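Local structure of putative electron transport related protein (Corynebacterium diphtheriae, 4PQ1) at residues Y16-G19 against E20-P23; D65-E68 against V69-L73; R143-T146 against A147-I151. The protein probably exchanges thiols and disulfides through a CxxC pair, as a thioredoxin-like oxidoreductase homologous to DsbF. All coordinates share one frame; numbering follows the deposited sequence.

How the contacts relate
From the N terminus, contact 1 (Tyr16-Pro23) comes first, turning the chain as it leaves strand 13-15 for strand 28-30. Contact 2 (Asp65-Leu73) is one run of helix 63-73, which follows the Cys56-Cys59 disulfide. Contact 3 (Arg143-Ile151) takes the chain from strand 137-141 into helix 147-156. The three lie in series, none within or across another. Contacts 2 and 3 touch, their centres about 10 Å apart: Asp65 OD2 lies 2.9 Å from Ala147 N, a probable hydrogen bond between the helices. Contact 1 stands apart, its nearest atoms about 11 Å from contact 3 and 13 Å from contact 2.

Contact 1: Y16-G19 against E20-P23; sequences YDEG and ERAP
Arg21 and Tyr16 meet side-on: NE and NH2 of the arginine both close on one acceptor, the Tyr16 carbonyl oxygen. The distance from Arg21 NE to Tyr16 O is 2.7 Å and that from Arg21 NH2 to Tyr16 O is 2.8 Å. The oxygen lies only 3° out of the guanidinium plane, so the two bonds fix the rotation of the flat group. Glu18 contributes its CA over one guanidinium face, while CG of Arg21 rests 3.8 Å from Tyr16 CB.

Glu20 reaches back along another path. With CG held between backbone N and carbonyl carbon (chi1 45°) and the chain extended beyond, its OE2 accepts from Asp17 N at 3.0 Å, on the anti side of the carboxylate. This brings like charges together, since Glu20 OE2 is also 3.3 Å from Asp17 OD2; the donated N-H may offset part of that cost. The backbone closes the turn through Glu20 N to Asp17 O and Arg21 N to Glu18 O, a short 3-10 segment.

The turn sits on the surface just beyond edge strand 13-15. Arg21 NH1 forms a salt bridge with Asp132, the Tyr16 ring meets Phe3 edge-to-face, and both Tyr16 and Arg21 rest on strand 137-141.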
loop_
_atom_site.group_PDB
_atom_site.type_symbol
_atom_site.label_atom_id
_atom_site.label_comp_id
_atom_site.label_asym_id
_atom_site.label_seq_id
_atom_site.Cartn_x
_atom_site.Cartn_y
_atom_site.Cartn_z
ATOM N N TYR A 16 -12.736 -7.620 3.820
ATOM C CA TYR A 16 -13.454 -7.286 5.052
ATOM C C TYR A 16 -14.736 -6.504 4.794
ATOM O O TYR A 16 -14.730 -5.407 4.203
ATOM C CB TYR A 16 -12.565 -6.486 6.004
ATOM C CG TYR A 16 -11.250 -7.158 6.329
ATOM C CD1 TYR A 16 -10.143 -7.007 5.497
ATOM C CD2 TYR A 16 -11.107 -7.921 7.472
ATOM C CE1 TYR A 16 -8.938 -7.605 5.792
ATOM C CE2 TYR A 16 -9.909 -8.524 7.777
ATOM C CZ TYR A 16 -8.828 -8.368 6.935
ATOM O OH TYR A 16 -7.633 -8.976 7.248
ATOM N N ASP A 17 -15.839 -7.092 5.240
ATOM C CA ASP A 17 -17.124 -6.402 5.311
ATOM C C ASP A 17 -17.014 -5.207 6.232
ATOM O O ASP A 17 -16.236 -5.226 7.189
ATOM C CB ASP A 17 -18.192 -7.355 5.800
ATOM C CG ASP A 17 -18.328 -8.561 4.903
ATOM O OD1 ASP A 17 -18.309 -8.373 3.664
ATOM O OD2 ASP A 17 -18.430 -9.692 5.430
ATOM N N GLU A 18 -17.771 -4.160 5.934
ATOM C CA GLU A 18 -17.771 -2.968 6.772
ATOM C C GLU A 18 -17.903 -3.324 8.256
ATOM O O GLU A 18 -17.216 -2.754 9.105
ATOM C CB GLU A 18 -18.903 -2.030 6.350
ATOM C CG GLU A 18 -19.084 -1.940 4.847
ATOM C CD GLU A 18 -19.874 -0.716 4.433
ATOM O OE1 GLU A 18 -20.078 -0.512 3.215
ATOM O OE2 GLU A 18 -20.276 0.053 5.327
ATOM N N GLY A 19 -18.771 -4.289 8.553
ATOM C CA GLY A 19 -19.034 -4.699 9.923
ATOM C C GLY A 19 -17.802 -5.106 10.713
ATOM O O GLY A 19 -17.723 -4.862 11.917
ATOM N N GLU A 20 -16.824 -5.710 10.040
ATOM C CA GLU A 20 -15.667 -6.261 10.743
ATOM C C GLU A 20 -14.423 -5.403 10.616
ATOM O O GLU A 20 -13.331 -5.828 10.992
ATOM C CB GLU A 20 -15.357 -7.668 10.236
ATOM C CG GLU A 20 -15.395 -7.782 8.725
ATOM C CD GLU A 20 -15.195 -9.199 8.236
ATOM O OE1 GLU A 20 -14.631 -10.021 8.996
ATOM O OE2 GLU A 20 -15.615 -9.495 7.095
ATOM N N ARG A 21 -14.581 -4.189 10.105
ATOM C CA ARG A 21 -13.430 -3.341 9.841
ATOM C C ARG A 21 -13.015 -2.504 11.033
ATOM O O ARG A 21 -13.854 -2.049 11.818
ATOM C CB ARG A 21 -13.708 -2.415 8.663
ATOM C CG ARG A 21 -13.592 -3.084 7.329
ATOM C CD ARG A 21 -13.957 -2.124 6.212
ATOM N NE ARG A 21 -14.511 -2.858 5.075
ATOM C CZ ARG A 21 -15.075 -2.276 4.033
ATOM N NH1 ARG A 21 -15.140 -0.956 3.987
ATOM N NH2 ARG A 21 -15.572 -3.010 3.045
ATOM N N ALA A 22 -11.709 -2.285 11.146
ATOM C CA ALA A 22 -11.160 -1.370 12.131
ATOM C C ALA A 22 -10.098 -0.522 11.446
ATOM O O ALA A 22 -9.445 -0.981 10.511
ATOM C CB ALA A 22 -10.577 -2.127 13.322
ATOM N N PRO A 23 -9.927 0.724 11.903
ATOM C CA PRO A 23 -8.906 1.605 11.320
ATOM C C PRO A 23 -7.465 1.120 11.570
ATOM O O PRO A 23 -7.205 0.466 12.585
ATOM C CB PRO A 23 -9.164 2.946 12.017
ATOM C CG PRO A 23 -9.921 2.587 13.298
ATOM C CD PRO A 23 -10.733 1.390 12.947
HETATM O O HOH W 1 -16.696 -2.112 12.104
#

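Contact 2: D65-E68 against V69-L73; sequences DLQE and VHEYL
Asp65-Glu68 and Val69-Leu73 are successive parts of one alpha-helix, joined by four i to i+4 backbone hydrogen bonds. Val69 N donates to Asp65 O at 2.9 Å and His70 N to Leu66 O at 3.0 Å. The next two bonds run from Glu71 N to Gln67 O and from Tyr72 N to Glu68 O, the latter 2.8 Å long.

On this scaffold the closest side-chain approach is between Gln67 and Glu71, one turn apart. Gln67 sends CG anti to its backbone nitrogen (chi1 -176°) and then bends at chi2 (58°), which turns its amide along the helix toward Glu71. The glutamate chain is extended beyond CG. Its OE2 lies 3.6 Å from Gln67 NE2, with the amide and carboxylate planes almost perpendicular, at 88°. CG of Glu71 also lies 3.3 Å from Gln67 O, so the glutamate stem rests against the carbonyl that its own backbone N-H uses. Val69 places CG2 3.4 Å from Asp65 O in a similar way, and CB of His70 sits over the previous turn, near the carbonyl oxygens of Leu66 and Gln67.

Chemically, the helix is amphipathic. Leu66, Val69 and Leu73 are buried, the first two against Leu150 of helix 147-156 and the last against Ile154, with strand 46-52 also behind Leu66 and Leu73. Polar bonds join the helix to its surroundings as well: Gln67 NE2 donates to Thr102 OG1, His70 ND1 accepts from the backbone N-H of Val79, and Tyr72 OH bonds to Asp155. That ND1 is therefore probably unprotonated. The Gln67-Glu71 approach is not a hydrogen bond, though the carboxylate may add a mild electrostatic attraction for the amide.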
loop_
_atom_site.group_PDB
_atom_site.type_symbol
_atom_site.label_atom_id
_atom_site.label_comp_id
_atom_site.label_asym_id
_atom_site.label_seq_id
_atom_site.Cartn_x
_atom_site.Cartn_y
_atom_site.Cartn_z
ATOM N N ASP A 65 0.371 -1.110 -13.116
ATOM C CA ASP A 65 -1.018 -1.258 -12.716
ATOM C C ASP A 65 -1.327 -0.387 -11.505
ATOM O O ASP A 65 -2.386 0.241 -11.430
ATOM C CB ASP A 65 -1.333 -2.728 -12.433
ATOM C CG ASP A 65 -1.775 -3.479 -13.684
ATOM O OD1 ASP A 65 -1.646 -2.926 -14.803
ATOM O OD2 ASP A 65 -2.258 -4.623 -13.557
ATOM N N LEU A 66 -0.398 -0.331 -10.561
ATOM C CA LEU A 66 -0.593 0.514 -9.396
ATOM C C LEU A 66 -0.643 1.974 -9.837
ATOM O O LEU A 66 -1.387 2.763 -9.281
ATOM C CB LEU A 66 0.515 0.279 -8.368
ATOM C CG LEU A 66 0.516 -1.098 -7.692
ATOM C CD1 LEU A 66 1.865 -1.351 -7.053
ATOM C CD2 LEU A 66 -0.555 -1.152 -6.638
ATOM N N GLN A 67 0.131 2.323 -10.859
ATOM C CA GLN A 67 0.071 3.671 -11.418
ATOM C C GLN A 67 -1.317 3.915 -11.986
ATOM O O GLN A 67 -1.880 5.000 -11.858
ATOM C CB GLN A 67 1.136 3.878 -12.510
ATOM C CG GLN A 67 1.185 5.313 -13.058
ATOM C CD GLN A 67 1.441 6.345 -11.968
ATOM O OE1 GLN A 67 2.074 6.049 -10.950
ATOM N NE2 GLN A 67 0.961 7.561 -12.177
ATOM N N GLU A 68 -1.870 2.886 -12.606
ATOM C CA GLU A 68 -3.172 2.976 -13.236
ATOM C C GLU A 68 -4.254 3.271 -12.193
ATOM O O GLU A 68 -5.029 4.222 -12.328
ATOM C CB GLU A 68 -3.460 1.672 -13.969
ATOM C CG GLU A 68 -4.688 1.678 -14.827
ATOM C CD GLU A 68 -4.870 0.346 -15.515
ATOM O OE1 GLU A 68 -3.846 -0.258 -15.924
ATOM O OE2 GLU A 68 -6.033 -0.099 -15.626
ATOM N N VAL A 69 -4.271 2.450 -11.148
ATOM C CA VAL A 69 -5.162 2.608 -9.999
ATOM C C VAL A 69 -5.039 3.990 -9.381
ATOM O O VAL A 69 -6.043 4.622 -9.076
ATOM C CB VAL A 69 -4.868 1.542 -8.922
ATOM C CG1 VAL A 69 -5.702 1.781 -7.667
ATOM C CG2 VAL A 69 -5.135 0.155 -9.466
ATOM N N HIS A 70 -3.810 4.463 -9.206
ATOM C CA HIS A 70 -3.587 5.791 -8.637
ATOM C C HIS A 70 -4.311 6.854 -9.436
ATOM O O HIS A 70 -4.977 7.731 -8.882
ATOM C CB HIS A 70 -2.108 6.127 -8.586
ATOM C CG HIS A 70 -1.821 7.474 -8.006
ATOM N ND1 HIS A 70 -2.064 7.782 -6.685
ATOM C CD2 HIS A 70 -1.314 8.598 -8.565
ATOM C CE1 HIS A 70 -1.732 9.039 -6.458
ATOM N NE2 HIS A 70 -1.270 9.558 -7.583
ATOM N N GLU A 71 -4.176 6.755 -10.752
ATOM C CA GLU A 71 -4.854 7.655 -11.663
ATOM C C GLU A 71 -6.371 7.468 -11.627
ATOM O O GLU A 71 -7.107 8.437 -11.712
ATOM C CB GLU A 71 -4.337 7.443 -13.079
ATOM C CG GLU A 71 -2.890 7.856 -13.245
ATOM C CD GLU A 71 -2.360 7.539 -14.624
ATOM O OE1 GLU A 71 -3.034 6.782 -15.357
ATOM O OE2 GLU A 71 -1.273 8.043 -14.975
ATOM N N TYR A 72 -6.824 6.222 -11.515
ATOM C CA TYR A 72 -8.251 5.919 -11.505
ATOM C C TYR A 72 -8.916 6.532 -10.271
ATOM O O TYR A 72 -10.060 6.982 -10.335
ATOM C CB TYR A 72 -8.472 4.400 -11.543
ATOM C CG TYR A 72 -9.921 3.945 -11.454
ATOM C CD1 TYR A 72 -10.550 3.779 -10.222
ATOM C CD2 TYR A 72 -10.652 3.654 -12.603
ATOM C CE1 TYR A 72 -11.883 3.346 -10.138
ATOM C CE2 TYR A 72 -11.982 3.220 -12.532
ATOM C CZ TYR A 72 -12.586 3.071 -11.301
ATOM O OH TYR A 72 -13.892 2.646 -11.236
ATOM N N LEU A 73 -8.189 6.563 -9.157
ATOM C CA LEU A 73 -8.728 7.121 -7.920
ATOM C C LEU A 73 -8.863 8.634 -8.023
ATOM O O LEU A 73 -9.851 9.208 -7.567
ATOM C CB LEU A 73 -7.848 6.745 -6.727
ATOM C CG LEU A 73 -7.941 5.301 -6.225
ATOM C CD1 LEU A 73 -6.670 4.899 -5.480
ATOM C CD2 LEU A 73 -9.158 5.141 -5.316
#

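Contact 3: R143-T146 against A147-I151; sequences REVT and AQDLI
A single carboxylate oxygen, Asp149 OD2, is gripped from opposite faces of its plane by Arg143 and Thr146. Arg143 NH1 lies 3.0 Å from Asp149 OD2, coming from above the carboxylate plane and forming a salt bridge, and Thr146 N donates to OD2 at 2.8 Å with an N-H...O angle of 166°. A second, weak arm runs from Arg143 NH2 to Asp149 OD1 at 3.4 Å. The carboxylate lies at the guanidinium edge, the two planes turned 70° apart. NH1 also donates to Glu144 O, a bond that further fixes the arginine tip, while its NE is paired with Glu13.

The return half of the pattern makes this a capping box at the start of helix 147-156. Thr146 is the N-cap, its OG1 set between backbone N and carbonyl carbon (chi1 64°), and there it accepts from Asp149 N at 3.2 Å and weakly from Gln148 N. The same hydroxyl donates weakly to Asp149 OD2, 3.3 Å from Thr146 OG1. The negative carboxylate beside the helix N terminus would be expected to interact well with the helix dipole.

Val145 CG2 packs 3.9 Å from Leu150 CD1, the two side chains crossing at about a right angle, and both touch Thr128 of strand 127-131.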
loop_
_atom_site.group_PDB
_atom_site.type_symbol
_atom_site.label_atom_id
_atom_site.label_comp_id
_atom_site.label_asym_id
_atom_site.label_seq_id
_atom_site.Cartn_x
_atom_site.Cartn_y
_atom_site.Cartn_z
ATOM N N ARG A 143 -0.025 -10.944 -2.399
ATOM C CA ARG A 143 0.360 -11.388 -3.706
ATOM C C ARG A 143 0.416 -10.161 -4.572
ATOM O O ARG A 143 -0.110 -9.118 -4.194
ATOM C CB ARG A 143 -0.621 -12.417 -4.272
ATOM C CG ARG A 143 -2.058 -11.929 -4.373
ATOM C CD ARG A 143 -2.841 -12.806 -5.338
ATOM N NE ARG A 143 -4.260 -12.478 -5.410
ATOM C CZ ARG A 143 -4.802 -11.676 -6.319
ATOM N NH1 ARG A 143 -4.041 -11.106 -7.240
ATOM N NH2 ARG A 143 -6.109 -11.447 -6.312
ATOM N N GLU A 144 1.122 -10.279 -5.695
ATOM C CA GLU A 144 1.030 -9.318 -6.772
ATOM C C GLU A 144 -0.446 -9.129 -7.170
ATOM O O GLU A 144 -1.225 -10.096 -7.168
ATOM C CB GLU A 144 1.860 -9.807 -7.965
ATOM C CG GLU A 144 1.890 -8.855 -9.137
ATOM C CD GLU A 144 2.841 -9.313 -10.252
ATOM O OE1 GLU A 144 2.872 -8.618 -11.298
ATOM O OE2 GLU A 144 3.531 -10.359 -10.088
ATOM N N VAL A 145 -0.831 -7.896 -7.495
ATOM C CA VAL A 145 -2.198 -7.610 -7.923
ATOM C C VAL A 145 -2.217 -6.992 -9.314
ATOM O O VAL A 145 -1.235 -6.377 -9.726
ATOM C CB VAL A 145 -2.919 -6.637 -6.964
ATOM C CG1 VAL A 145 -3.305 -7.336 -5.678
ATOM C CG2 VAL A 145 -2.058 -5.400 -6.684
ATOM N N THR A 146 -3.341 -7.146 -10.021
ATOM C CA THR A 146 -3.619 -6.362 -11.222
ATOM C C THR A 146 -4.404 -5.118 -10.862
ATOM O O THR A 146 -4.923 -4.994 -9.748
ATOM C CB THR A 146 -4.451 -7.128 -12.268
ATOM O OG1 THR A 146 -5.739 -7.429 -11.720
ATOM C CG2 THR A 146 -3.772 -8.405 -12.686
ATOM N N ALA A 147 -4.525 -4.208 -11.820
ATOM C CA ALA A 147 -5.274 -2.985 -11.587
ATOM C C ALA A 147 -6.763 -3.290 -11.334
ATOM O O ALA A 147 -7.435 -2.571 -10.595
ATOM C CB ALA A 147 -5.104 -2.037 -12.753
ATOM N N GLN A 148 -7.257 -4.384 -11.908
ATOM C CA GLN A 148 -8.670 -4.721 -11.806
ATOM C C GLN A 148 -8.981 -5.392 -10.453
ATOM O O GLN A 148 -10.106 -5.277 -9.942
ATOM C CB GLN A 148 -9.088 -5.608 -12.987
ATOM C CG GLN A 148 -10.595 -5.621 -13.299
ATOM C CD GLN A 148 -11.225 -4.232 -13.338
ATOM O OE1 GLN A 148 -11.869 -3.806 -12.379
ATOM N NE2 GLN A 148 -11.046 -3.524 -14.448
ATOM N N ASP A 149 -7.991 -6.086 -9.880
ATOM C CA ASP A 149 -8.080 -6.576 -8.497
ATOM C C ASP A 149 -8.490 -5.425 -7.597
ATOM O O ASP A 149 -9.456 -5.511 -6.835
ATOM C CB ASP A 149 -6.740 -7.139 -7.995
ATOM C CG ASP A 149 -6.426 -8.533 -8.523
ATOM O OD1 ASP A 149 -7.349 -9.373 -8.642
ATOM O OD2 ASP A 149 -5.225 -8.794 -8.792
ATOM N N LEU A 150 -7.750 -4.331 -7.721
ATOM C CA LEU A 150 -7.906 -3.186 -6.849
ATOM C C LEU A 150 -9.137 -2.387 -7.193
ATOM O O LEU A 150 -9.872 -1.981 -6.303
ATOM C CB LEU A 150 -6.678 -2.296 -6.925
ATOM C CG LEU A 150 -5.405 -3.056 -6.557
ATOM C CD1 LEU A 150 -4.198 -2.150 -6.666
ATOM C CD2 LEU A 150 -5.520 -3.619 -5.158
ATOM N N ILE A 151 -9.359 -2.164 -8.481
ATOM C CA ILE A 151 -10.499 -1.379 -8.921
ATOM C C ILE A 151 -11.824 -2.004 -8.456
ATOM O O ILE A 151 -12.713 -1.304 -8.015
ATOM C CB ILE A 151 -10.493 -1.199 -10.459
ATOM C CG1 ILE A 151 -9.524 -0.080 -10.845
ATOM C CG2 ILE A 151 -11.892 -0.852 -10.975
ATOM C CD1 ILE A 151 -9.260 0.004 -12.323
#